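Local coordinates for periplasmic binding protein/LacI transcriptional regulator (Brachyspira murdochii, PDB 4KQC), which probably binds a carbohydrate, as a periplasmic solute-binding protein of an ABC transport system, at residues Lys129-Ala134 against Asp244-Gly249; Leu207-Ser212 against Arg218-Val223; Lys225-Glu228 against Thr234-Gly237. All blocks are in the same frame, centred on the assembly; numbering follows the deposited sequence.

Interaction 1 (Lys129-Ala134 against Asp244-Gly249)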
ATOM      1  N   LYS A 129     -10.233  -6.218  21.546  1.00 13.00           N
ATOM      2  CA  LYS A 129     -11.251  -5.509  22.337  1.00 14.24           C
ATOM      3  C   LYS A 129     -11.426  -6.025  23.775  1.00 14.87           C
ATOM      4  O   LYS A 129     -11.555  -5.208  24.707  1.00 14.99           O
ATOM      5  CB  LYS A 129     -12.582  -5.382  21.591  1.00 16.37           C
ATOM      6  CG  LYS A 129     -13.301  -6.672  21.428  1.00 19.86           C
ATOM      7  CD  LYS A 129     -14.410  -6.452  20.429  1.00 23.16           C
ATOM      8  CE  LYS A 129     -15.327  -7.649  20.369  1.00 28.96           C
ATOM      9  NZ  LYS A 129     -16.597  -7.123  19.802  1.00 32.68           N
ATOM     10  N   THR A 130     -11.339  -7.335  23.995  1.00 13.74           N
ATOM     11  CA  THR A 130     -11.406  -7.840  25.388  1.00 14.48           C
ATOM     12  C   THR A 130     -10.169  -7.460  26.193  1.00 14.10           C
ATOM     13  O   THR A 130     -10.231  -7.012  27.352  1.00 13.84           O
ATOM     14  CB  THR A 130     -11.621  -9.367  25.314  1.00 15.63           C
ATOM     15  OG1 THR A 130     -12.880  -9.590  24.648  1.00 16.80           O
ATOM     16  CG2 THR A 130     -11.671 -10.049  26.707  1.00 16.78           C
ATOM     17  N   ARG A 131      -9.011  -7.576  25.522  1.00 12.68           N
ATOM     18  CA  ARG A 131      -7.728  -7.188  26.113  1.00 12.26           C
ATOM     19  C   ARG A 131      -7.611  -5.711  26.483  1.00 12.15           C
ATOM     20  O   ARG A 131      -7.099  -5.350  27.567  1.00 12.27           O
ATOM     21  CB  ARG A 131      -6.542  -7.720  25.304  1.00 12.57           C
ATOM     22  CG  ARG A 131      -6.395  -9.221  25.466  1.00 12.78           C
ATOM     23  CD  ARG A 131      -5.552  -9.774  24.323  1.00 14.23           C
ATOM     24  NE  ARG A 131      -4.148  -9.385  24.504  1.00 13.98           N
ATOM     25  CZ  ARG A 131      -3.138  -9.679  23.680  1.00 14.25           C
ATOM     26  NH1 ARG A 131      -1.922  -9.304  24.014  1.00 14.37           N
ATOM     27  NH2 ARG A 131      -3.341 -10.325  22.517  1.00 14.34           N
ATOM     28  N   ILE A 132      -8.126  -4.838  25.638  1.00 12.18           N
ATOM     29  CA  ILE A 132      -8.128  -3.406  25.902  1.00 12.13           C
ATOM     30  C   ILE A 132      -8.994  -3.059  27.114  1.00 13.74           C
ATOM     31  O   ILE A 132      -8.639  -2.185  27.867  1.00 14.36           O
ATOM     32  CB  ILE A 132      -8.621  -2.625  24.668  1.00 12.82           C
ATOM     33  CG1 ILE A 132      -7.559  -2.680  23.567  1.00 12.48           C
ATOM     34  CG2 ILE A 132      -8.920  -1.153  25.022  1.00 13.43           C
ATOM     35  CD1 ILE A 132      -8.083  -2.337  22.166  1.00 13.17           C
ATOM     36  N   ALA A 133     -10.116  -3.751  27.279  1.00 13.54           N
ATOM     37  CA  ALA A 133     -11.046  -3.454  28.374  1.00 14.76           C
ATOM     38  C   ALA A 133     -10.412  -3.594  29.764  1.00 17.30           C
ATOM     39  O   ALA A 133     -10.859  -2.926  30.704  1.00 16.49           O
ATOM     40  CB  ALA A 133     -12.239  -4.348  28.252  1.00 14.82           C
ATOM     41  N   ALA A 134      -9.381  -4.430  29.881  1.00 17.24           N
ATOM     42  CA  ALA A 134      -8.530  -4.524  31.076  1.00 18.78           C
ATOM     43  C   ALA A 134      -7.672  -3.332  31.454  1.00 19.05           C
ATOM     44  O   ALA A 134      -7.156  -3.275  32.587  1.00 20.84           O
ATOM     45  CB  ALA A 134      -7.646  -5.760  31.012  1.00 21.00           C
ATOM     46  N   ASP A 244       0.293 -12.129  23.773  1.00 15.11           N
ATOM     47  CA  ASP A 244       1.046 -12.104  22.515  1.00 15.02           C
ATOM     48  C   ASP A 244       0.740 -10.835  21.725  1.00 13.09           C
ATOM     49  O   ASP A 244      -0.361 -10.358  21.721  1.00 13.42           O
ATOM     50  CB  ASP A 244       0.679 -13.257  21.644  1.00 17.72           C
ATOM     51  CG  ASP A 244       0.949 -14.597  22.294  1.00 20.44           C
ATOM     52  OD1 ASP A 244       1.618 -14.638  23.331  1.00 22.52           O
ATOM     53  OD2 ASP A 244       0.511 -15.581  21.705  1.00 24.80           O
ATOM     54  N   LEU A 245       1.765 -10.307  21.063  1.00 12.14           N
ATOM     55  CA  LEU A 245       1.561  -9.170  20.190  1.00 11.44           C
ATOM     56  C   LEU A 245       0.685  -9.533  19.010  1.00 11.16           C
ATOM     57  O   LEU A 245       0.858 -10.620  18.455  1.00 12.58           O
ATOM     58  CB  LEU A 245       2.901  -8.643  19.660  1.00 11.98           C
ATOM     59  CG  LEU A 245       3.754  -7.936  20.636  1.00 13.95           C
ATOM     60  CD1 LEU A 245       5.143  -7.718  20.107  1.00 14.60           C
ATOM     61  CD2 LEU A 245       3.191  -6.545  20.918  1.00 14.51           C
ATOM     62  N   VAL A 246      -0.246  -8.653  18.695  1.00 10.55           N
ATOM     63  CA  VAL A 246      -1.103  -8.758  17.508  1.00 10.44           C
ATOM     64  C   VAL A 246      -0.578  -7.816  16.450  1.00 10.50           C
ATOM     65  O   VAL A 246      -0.674  -6.619  16.594  1.00 10.41           O
ATOM     66  CB  VAL A 246      -2.583  -8.435  17.798  1.00 11.30           C
ATOM     67  CG1 VAL A 246      -3.419  -8.593  16.533  1.00 12.01           C
ATOM     68  CG2 VAL A 246      -3.086  -9.358  18.920  1.00 12.63           C
ATOM     69  N   VAL A 247      -0.005  -8.405  15.423  1.00 10.43           N
ATOM     70  CA  VAL A 247       0.668  -7.645  14.380  1.00  9.73           C
ATOM     71  C   VAL A 247      -0.029  -7.908  13.043  1.00  9.69           C
ATOM     72  O   VAL A 247      -0.286  -9.062  12.701  1.00 10.35           O
ATOM     73  CB  VAL A 247       2.158  -8.017  14.324  1.00 10.25           C
ATOM     74  CG1 VAL A 247       2.880  -7.212  13.244  1.00 10.59           C
ATOM     75  CG2 VAL A 247       2.831  -7.860  15.696  1.00 11.35           C
HETATM   76  N   MSE A 248      -0.361  -6.857  12.314  1.00  9.18           N
HETATM   77  CA  MSE A 248      -1.090  -6.954  11.021  1.00 10.00           C
HETATM   78  C   MSE A 248      -0.406  -6.036  10.030  1.00 10.31           C
HETATM   79  O   MSE A 248      -0.021  -4.937  10.411  1.00 10.16           O
HETATM   80  CB  MSE A 248      -2.590  -6.616  11.209  1.00 11.67           C
HETATM   81  CG  MSE A 248      -3.210  -7.684  12.120  1.00 12.37           C
HETATM   82 SE   MSE A 248      -5.020  -7.082  12.538  0.65 14.39          SE
HETATM   83  CE  MSE A 248      -5.453  -8.734  13.497  1.00 13.83           C
ATOM     84  N   GLY A 249      -0.425  -6.419   8.758  1.00 10.68           N
ATOM     85  CA  GLY A 249       0.245  -5.658   7.724  1.00 11.48           C
ATOM     86  C   GLY A 249      -0.563  -5.303   6.504  1.00 11.11           C
ATOM     87  O   GLY A 249      -1.769  -5.337   6.474  1.00 10.59           O
TER
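The guanidinium of Arg-131 reaches across to the backbone carbonyl of Asp-244 and takes its oxygen end-on with both terminal nitrogens. NH1 of Arg-131 donates to Asp-244 O over 3.0 Å, with an N-H...O angle of 152°, and NH2 of Arg-131 donates to the same oxygen over 3.1 Å. That oxygen lies in the guanidinium plane, midway along its outer edge, but the two donors reach it differently: NH2 comes in within the carbonyl plane, whereas NH1 stands above it. The chain of Arg-131 leaves the helix with CG anti to the carbonyl carbon and bends at chi3 (72°), which carries the flat group out to the opposing loop. A salt bridge from NE to Asp-241 OD2 gives the guanidinium a second partner and probably limits its rotation, while the carboxylate of Asp-244 is turned elsewhere, its OD1 accepting from Gly-237 N. Beyond the hydrogen bonds there is only a slight van der Waals touch, Val-246 CG2 lying obliquely 3.7 Å from Arg-131 NH2. Replacing Arg-131 with a leucine would probably leave the Asp-244 carbonyl without these two donors and Asp-241 without its charged mate, so that the loop before the strand could move more freely. The arginine sits near the C-terminal end of helix 113-133, and Asp-244 just before strand 246-250. Deeper in the same interface, Val-246 packs on Met-124 and Leu-128 of that helix, while its backbone pairs with the neighbouring strand 208-211 at Ile-209; the polar grip thus lies at one end of a helix-on-sheet interface.

Interaction 2 (Leu207-Ser212 against Arg218-Val223)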
ATOM      1  N   LEU A 207       0.073  -3.536  22.673  1.00 11.84           N
ATOM      2  CA  LEU A 207      -0.723  -4.752  22.432  1.00 11.71           C
ATOM      3  C   LEU A 207      -0.707  -5.159  20.986  1.00 11.57           C
ATOM      4  O   LEU A 207      -0.837  -6.352  20.665  1.00 11.53           O
ATOM      5  CB  LEU A 207      -2.213  -4.575  22.820  1.00 12.02           C
ATOM      6  CG  LEU A 207      -2.598  -4.331  24.258  1.00 13.12           C
ATOM      7  CD1 LEU A 207      -4.140  -4.200  24.375  1.00 13.09           C
ATOM      8  CD2 LEU A 207      -2.087  -5.540  24.999  1.00 13.05           C
ATOM      9  N   GLY A 208      -0.614  -4.167  20.106  1.00 11.95           N
ATOM     10  CA  GLY A 208      -0.707  -4.481  18.653  1.00 11.26           C
ATOM     11  C   GLY A 208       0.164  -3.530  17.887  1.00 11.87           C
ATOM     12  O   GLY A 208       0.490  -2.462  18.367  1.00 11.79           O
ATOM     13  N   ILE A 209       0.481  -3.940  16.671  1.00 11.89           N
ATOM     14  CA  ILE A 209       1.274  -3.155  15.767  1.00 11.03           C
ATOM     15  C   ILE A 209       0.714  -3.294  14.382  1.00 10.50           C
ATOM     16  O   ILE A 209       0.531  -4.431  13.885  1.00 10.61           O
ATOM     17  CB  ILE A 209       2.706  -3.657  15.767  1.00 12.96           C
ATOM     18  CG1 ILE A 209       3.332  -3.584  17.193  1.00 13.29           C
ATOM     19  CG2 ILE A 209       3.482  -2.862  14.734  1.00 13.45           C
ATOM     20  CD1 ILE A 209       4.728  -4.231  17.296  1.00 15.58           C
ATOM     21  N   TYR A 210       0.384  -2.166  13.771  1.00  9.42           N
ATOM     22  CA  TYR A 210      -0.097  -2.132  12.358  1.00  9.59           C
ATOM     23  C   TYR A 210       1.088  -1.653  11.470  1.00  9.93           C
ATOM     24  O   TYR A 210       1.681  -0.583  11.683  1.00 10.30           O
ATOM     25  CB  TYR A 210      -1.272  -1.173  12.213  1.00 10.52           C
ATOM     26  CG  TYR A 210      -1.591  -0.761  10.794  1.00 10.25           C
ATOM     27  CD1 TYR A 210      -1.652  -1.654   9.750  1.00 11.04           C
ATOM     28  CD2 TYR A 210      -1.886   0.548  10.495  1.00 11.44           C
ATOM     29  CE1 TYR A 210      -2.043  -1.265   8.462  1.00 10.99           C
ATOM     30  CE2 TYR A 210      -2.191   0.938   9.225  1.00 11.92           C
ATOM     31  CZ  TYR A 210      -2.289   0.061   8.218  1.00 11.26           C
ATOM     32  OH  TYR A 210      -2.611   0.533   6.983  1.00 13.02           O
ATOM     33  N   LEU A 211       1.451  -2.504  10.510  1.00 10.27           N
ATOM     34  CA  LEU A 211       2.505  -2.298   9.536  1.00 10.27           C
ATOM     35  C   LEU A 211       1.928  -1.813   8.209  1.00 11.23           C
ATOM     36  O   LEU A 211       1.233  -2.569   7.559  1.00 12.19           O
ATOM     37  CB  LEU A 211       3.229  -3.650   9.377  1.00 10.82           C
ATOM     38  CG  LEU A 211       3.765  -4.343  10.634  1.00 11.90           C
ATOM     39  CD1 LEU A 211       4.122  -5.787  10.325  1.00 13.90           C
ATOM     40  CD2 LEU A 211       4.919  -3.537  11.181  1.00 13.26           C
ATOM     41  N   SER A 212       2.074  -0.526   7.885  1.00 10.30           N
ATOM     42  CA  SER A 212       1.405   0.090   6.730  1.00 10.50           C
ATOM     43  C   SER A 212       1.920  -0.309   5.360  1.00  9.89           C
ATOM     44  O   SER A 212       1.264   0.027   4.378  1.00 10.71           O
ATOM     45  CB  SER A 212       1.296   1.615   6.874  1.00 11.38           C
ATOM     46  OG  SER A 212       2.556   2.229   6.782  1.00 11.93           O
ATOM     47  N   ARG A 218       9.170  -5.717   6.756  1.00 12.70           N
ATOM     48  CA  ARG A 218      10.593  -6.163   6.778  1.00 14.77           C
ATOM     49  C   ARG A 218      11.347  -5.640   7.982  1.00 13.63           C
ATOM     50  O   ARG A 218      12.071  -6.377   8.600  1.00 14.27           O
ATOM     51  CB  ARG A 218      11.348  -5.764   5.502  1.00 18.08           C
ATOM     52  CG  ARG A 218      11.097  -6.581   4.265  1.00 22.10           C
ATOM     53  CD  ARG A 218      12.308  -6.431   3.296  1.00 26.10           C
ATOM     54  NE  ARG A 218      12.625  -5.033   2.988  1.00 29.29           N
ATOM     55  CZ  ARG A 218      11.896  -4.220   2.208  1.00 30.60           C
ATOM     56  NH1 ARG A 218      10.786  -4.632   1.585  1.00 29.07           N
ATOM     57  NH2 ARG A 218      12.300  -2.972   2.010  1.00 29.69           N
ATOM     58  N   GLY A 219      11.234  -4.349   8.297  1.00 13.37           N
ATOM     59  CA  GLY A 219      11.869  -3.767   9.447  1.00 11.71           C
ATOM     60  C   GLY A 219      11.418  -4.390  10.719  1.00 11.58           C
ATOM     61  O   GLY A 219      12.194  -4.659  11.636  1.00 11.35           O
ATOM     62  N   PHE A 220      10.103  -4.662  10.813  1.00 11.12           N
ATOM     63  CA  PHE A 220       9.600  -5.343  11.994  1.00 11.48           C
ATOM     64  C   PHE A 220      10.235  -6.738  12.181  1.00 11.02           C
ATOM     65  O   PHE A 220      10.554  -7.122  13.340  1.00 10.42           O
ATOM     66  CB  PHE A 220       8.075  -5.433  11.886  1.00 11.70           C
ATOM     67  CG  PHE A 220       7.443  -6.398  12.834  1.00 12.57           C
ATOM     68  CD1 PHE A 220       7.194  -6.053  14.159  1.00 13.27           C
ATOM     69  CD2 PHE A 220       7.136  -7.684  12.407  1.00 13.46           C
ATOM     70  CE1 PHE A 220       6.602  -6.970  15.020  1.00 12.76           C
ATOM     71  CE2 PHE A 220       6.567  -8.602  13.301  1.00 13.72           C
ATOM     72  CZ  PHE A 220       6.317  -8.217  14.585  1.00 12.89           C
ATOM     73  N   LEU A 221      10.461  -7.426  11.058  1.00 10.08           N
ATOM     74  CA  LEU A 221      10.999  -8.768  11.064  1.00 10.81           C
ATOM     75  C   LEU A 221      12.495  -8.847  11.318  1.00 11.38           C
ATOM     76  O   LEU A 221      13.020  -9.934  11.519  1.00 12.14           O
ATOM     77  CB  LEU A 221      10.586  -9.483   9.772  1.00 11.24           C
ATOM     78  CG  LEU A 221       9.092  -9.798   9.631  1.00 12.24           C
ATOM     79  CD1 LEU A 221       8.666 -10.148   8.195  1.00 12.89           C
ATOM     80  CD2 LEU A 221       8.638 -10.857  10.592  1.00 13.20           C
ATOM     81  N   VAL A 222      13.179  -7.705  11.309  1.00 10.97           N
ATOM     82  CA  VAL A 222      14.554  -7.607  11.841  1.00 11.71           C
ATOM     83  C   VAL A 222      14.547  -7.869  13.327  1.00 11.54           C
ATOM     84  O   VAL A 222      15.504  -8.482  13.856  1.00 11.29           O
ATOM     85  CB  VAL A 222      15.120  -6.229  11.560  1.00 12.01           C
ATOM     86  CG1 VAL A 222      16.399  -5.998  12.386  1.00 12.75           C
ATOM     87  CG2 VAL A 222      15.279  -6.002  10.064  1.00 11.59           C
ATOM     88  N   VAL A 223      13.473  -7.436  14.010  1.00 11.21           N
ATOM     89  CA  VAL A 223      13.432  -7.431  15.484  1.00 12.44           C
ATOM     90  C   VAL A 223      12.653  -8.627  16.064  1.00 13.09           C
ATOM     91  O   VAL A 223      13.054  -9.219  17.103  1.00 13.28           O
ATOM     92  CB  VAL A 223      12.760  -6.129  15.973  1.00 13.51           C
ATOM     93  CG1 VAL A 223      12.679  -6.037  17.472  1.00 14.30           C
ATOM     94  CG2 VAL A 223      13.570  -4.951  15.481  1.00 13.84           C
TER
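Ile-209 is the first residue of strand 208-211 to meet the helix, and it does so through the end of its longer branch: CD1 lies 4.0 Å from CE1 of Phe-220. With CG1 anti to the carbonyl carbon (chi1 -59°) and the chain extended beyond it, this methyl reaches the ring at a slant. Two residues on, Leu-211 points to the same side of the strand and meets the base of the aromatic side chain, the two side chains crossing at about a right angle. Its CD2 packs 3.7 Å from Phe-220 CB, and its CD1 approaches Phe-220 CD2 at 4.1 Å. The intervening Tyr-210 points to the other side of the sheet, where its ring stacks with Phe-161. Phe-220 therefore spans both aliphatic residues, CB and CD2 against the leucine and CE1 against the isoleucine; Val-247, on the next strand, also packs against its ring. No hydrogen bond crosses this buried, wholly apolar contact. Packing of a helix residue onto alternate residues of the preceding strand is characteristic of a beta-alpha-beta unit, here strand 208-211, helix 214-223 and strand 246-250, within one of the two alpha/beta lobes of the periplasmic binding protein fold.

Interaction 3 (Lys225-Glu228 against Thr234-Gly237)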
ATOM      1  N   LYS A 225      11.131 -12.384  15.348  1.00 14.69           N
ATOM      2  CA  LYS A 225      11.553 -13.441  14.485  1.00 16.62           C
ATOM      3  C   LYS A 225      10.924 -14.766  14.808  1.00 15.80           C
ATOM      4  O   LYS A 225      11.166 -15.728  14.099  1.00 17.00           O
ATOM      5  CB  LYS A 225      13.101 -13.571  14.546  1.00 19.20           C
ATOM      6  CG  LYS A 225      13.810 -12.313  14.013  1.00 23.93           C
ATOM      7  CD  LYS A 225      15.273 -12.542  13.703  1.00 26.64           C
ATOM      8  CE  LYS A 225      16.189 -12.117  14.817  1.00 29.07           C
ATOM      9  NZ  LYS A 225      17.606 -12.086  14.304  1.00 31.82           N
ATOM     10  N   SER A 226      10.075 -14.815  15.827  1.00 15.74           N
ATOM     11  CA  SER A 226       9.466 -16.085  16.222  1.00 15.11           C
ATOM     12  C   SER A 226       8.077 -15.844  16.787  1.00 14.84           C
ATOM     13  O   SER A 226       7.804 -14.744  17.287  1.00 13.11           O
ATOM     14  CB  SER A 226      10.340 -16.748  17.278  1.00 17.60           C
ATOM     15  OG  SER A 226       9.700 -17.944  17.795  1.00 18.30           O
ATOM     16  N   ALA A 227       7.231 -16.878  16.704  1.00 14.70           N
ATOM     17  CA  ALA A 227       5.943 -16.901  17.409  1.00 14.81           C
ATOM     18  C   ALA A 227       5.839 -18.162  18.289  1.00 14.80           C
ATOM     19  O   ALA A 227       4.730 -18.644  18.602  1.00 15.39           O
ATOM     20  CB  ALA A 227       4.768 -16.793  16.473  1.00 15.70           C
ATOM     21  N   GLU A 228       6.988 -18.581  18.768  1.00 16.12           N
ATOM     22  CA  GLU A 228       7.103 -19.648  19.777  1.00 16.21           C
ATOM     23  C   GLU A 228       7.373 -19.168  21.187  1.00 16.62           C
ATOM     24  O   GLU A 228       8.208 -18.303  21.433  1.00 15.88           O
ATOM     25  CB  GLU A 228       8.171 -20.644  19.350  1.00 16.86           C
ATOM     26  CG  GLU A 228       8.405 -21.830  20.285  1.00 18.80           C
ATOM     27  CD  GLU A 228       7.228 -22.773  20.480  1.00 21.17           C
ATOM     28  OE1 GLU A 228       6.277 -22.752  19.669  1.00 25.39           O
ATOM     29  OE2 GLU A 228       7.331 -23.630  21.440  1.00 23.72           O
ATOM     30  N   THR A 234      10.763 -13.417  20.243  1.00 15.22           N
ATOM     31  CA  THR A 234       9.390 -13.875  20.012  1.00 14.25           C
ATOM     32  C   THR A 234       8.296 -12.833  20.303  1.00 13.42           C
ATOM     33  O   THR A 234       8.429 -11.971  21.194  1.00 13.56           O
ATOM     34  CB  THR A 234       9.110 -15.142  20.856  1.00 13.98           C
ATOM     35  OG1 THR A 234       7.842 -15.702  20.465  1.00 14.53           O
ATOM     36  CG2 THR A 234       9.096 -14.824  22.378  1.00 14.57           C
ATOM     37  N   ILE A 235       7.207 -12.936  19.574  1.00 12.42           N
ATOM     38  CA  ILE A 235       5.998 -12.135  19.909  1.00 12.34           C
ATOM     39  C   ILE A 235       5.247 -12.685  21.111  1.00 12.94           C
ATOM     40  O   ILE A 235       4.400 -11.987  21.685  1.00 13.24           O
ATOM     41  CB  ILE A 235       5.019 -11.956  18.704  1.00 12.83           C
ATOM     42  CG1 ILE A 235       4.477 -13.288  18.225  1.00 12.79           C
ATOM     43  CG2 ILE A 235       5.707 -11.254  17.557  1.00 13.57           C
ATOM     44  CD1 ILE A 235       3.122 -13.249  17.541  1.00 14.02           C
ATOM     45  N   VAL A 236       5.593 -13.899  21.533  1.00 13.77           N
ATOM     46  CA  VAL A 236       4.827 -14.599  22.555  1.00 14.39           C
ATOM     47  C   VAL A 236       5.182 -14.037  23.918  1.00 14.29           C
ATOM     48  O   VAL A 236       6.337 -13.977  24.292  1.00 14.99           O
ATOM     49  CB  VAL A 236       5.061 -16.139  22.495  1.00 14.15           C
ATOM     50  CG1 VAL A 236       4.320 -16.866  23.610  1.00 14.99           C
ATOM     51  CG2 VAL A 236       4.633 -16.698  21.163  1.00 14.78           C
ATOM     52  N   GLY A 237       4.179 -13.567  24.638  1.00 15.46           N
ATOM     53  CA  GLY A 237       4.369 -13.004  25.950  1.00 17.22           C
ATOM     54  C   GLY A 237       4.933 -11.597  25.966  1.00 16.82           C
ATOM     55  O   GLY A 237       5.225 -11.083  27.043  1.00 18.63           O
TER
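The hydroxyl of Thr-234 meets the backbone of Glu-228: OG1 donates to Glu-228 O over 2.8 Å, from above the carbonyl plane. OG1 stands anti to the backbone N (chi1 -171°), a position from which it also accepts from Val-236 N, two residues on, at 3.1 Å: an ST turn. Ser-226 faces it with a matching turn. Its OG is likewise anti to its own N and accepts from Glu-228 N at 3.0 Å, while the two hydroxyl oxygens, Ser-226 OG and Thr-234 OG1, stay 4.0 Å apart and do not bond to each other. Between these turns the backbones form a single beta bridge at Ser-226 and Thr-234. Its hydrogen bond runs from Ile-235 N to Ser-226 O over 3.0 Å, nearly straight at 161°, and Thr-234 CA adds a CA-H...O contact to that same oxygen. Aliphatic groups fill in beside the polar atoms. Ala-227 CB rests against CG1 of Ile-235 at 3.9 Å, and Val-236 lays CG2 over the peptide that follows Ala-227, with CG2 close to Ala-227 O and to the carbonyl carbon of Glu-228. Beyond the bridge, Lys-225 pairs through its backbone with Asn-233 and Ile-235 with Leu-245, joining this surface loop to the residue just before strand 246-250. Chemically, the contact depends on backbone groups and two short hydroxyl side chains: Thr-234 OG1, as donor and acceptor at once, couples the local turn to the opposing segment, whereas in Ser-226 the roles are split: OG holds the local turn and the carbonyl oxygen accepts Ile-235 N across the contact.

In the fold
From the N terminus, helix 113-133 supplies the first half of interaction 1, whose partner at 244-249 comes more than a hundred residues later and closes a long loop. Interactions 2 and 3 both nest inside it, in series: 207-212 with 218-223 closes the short link from strand to helix, then 225-228 with 234-237 closes a small surface loop before strand 246-250. The strands of interactions 1 and 2 are parallel neighbours in the mixed sheet, probably hydrogen-bonded, for example Leu-211 N to Met-248 O. Interaction 3 touches interaction 1 where the loop runs into strand 246-250, and Phe-220 of interaction 2 packs near its Ile-235, tying the outer loops to this lobe's sheet and helices.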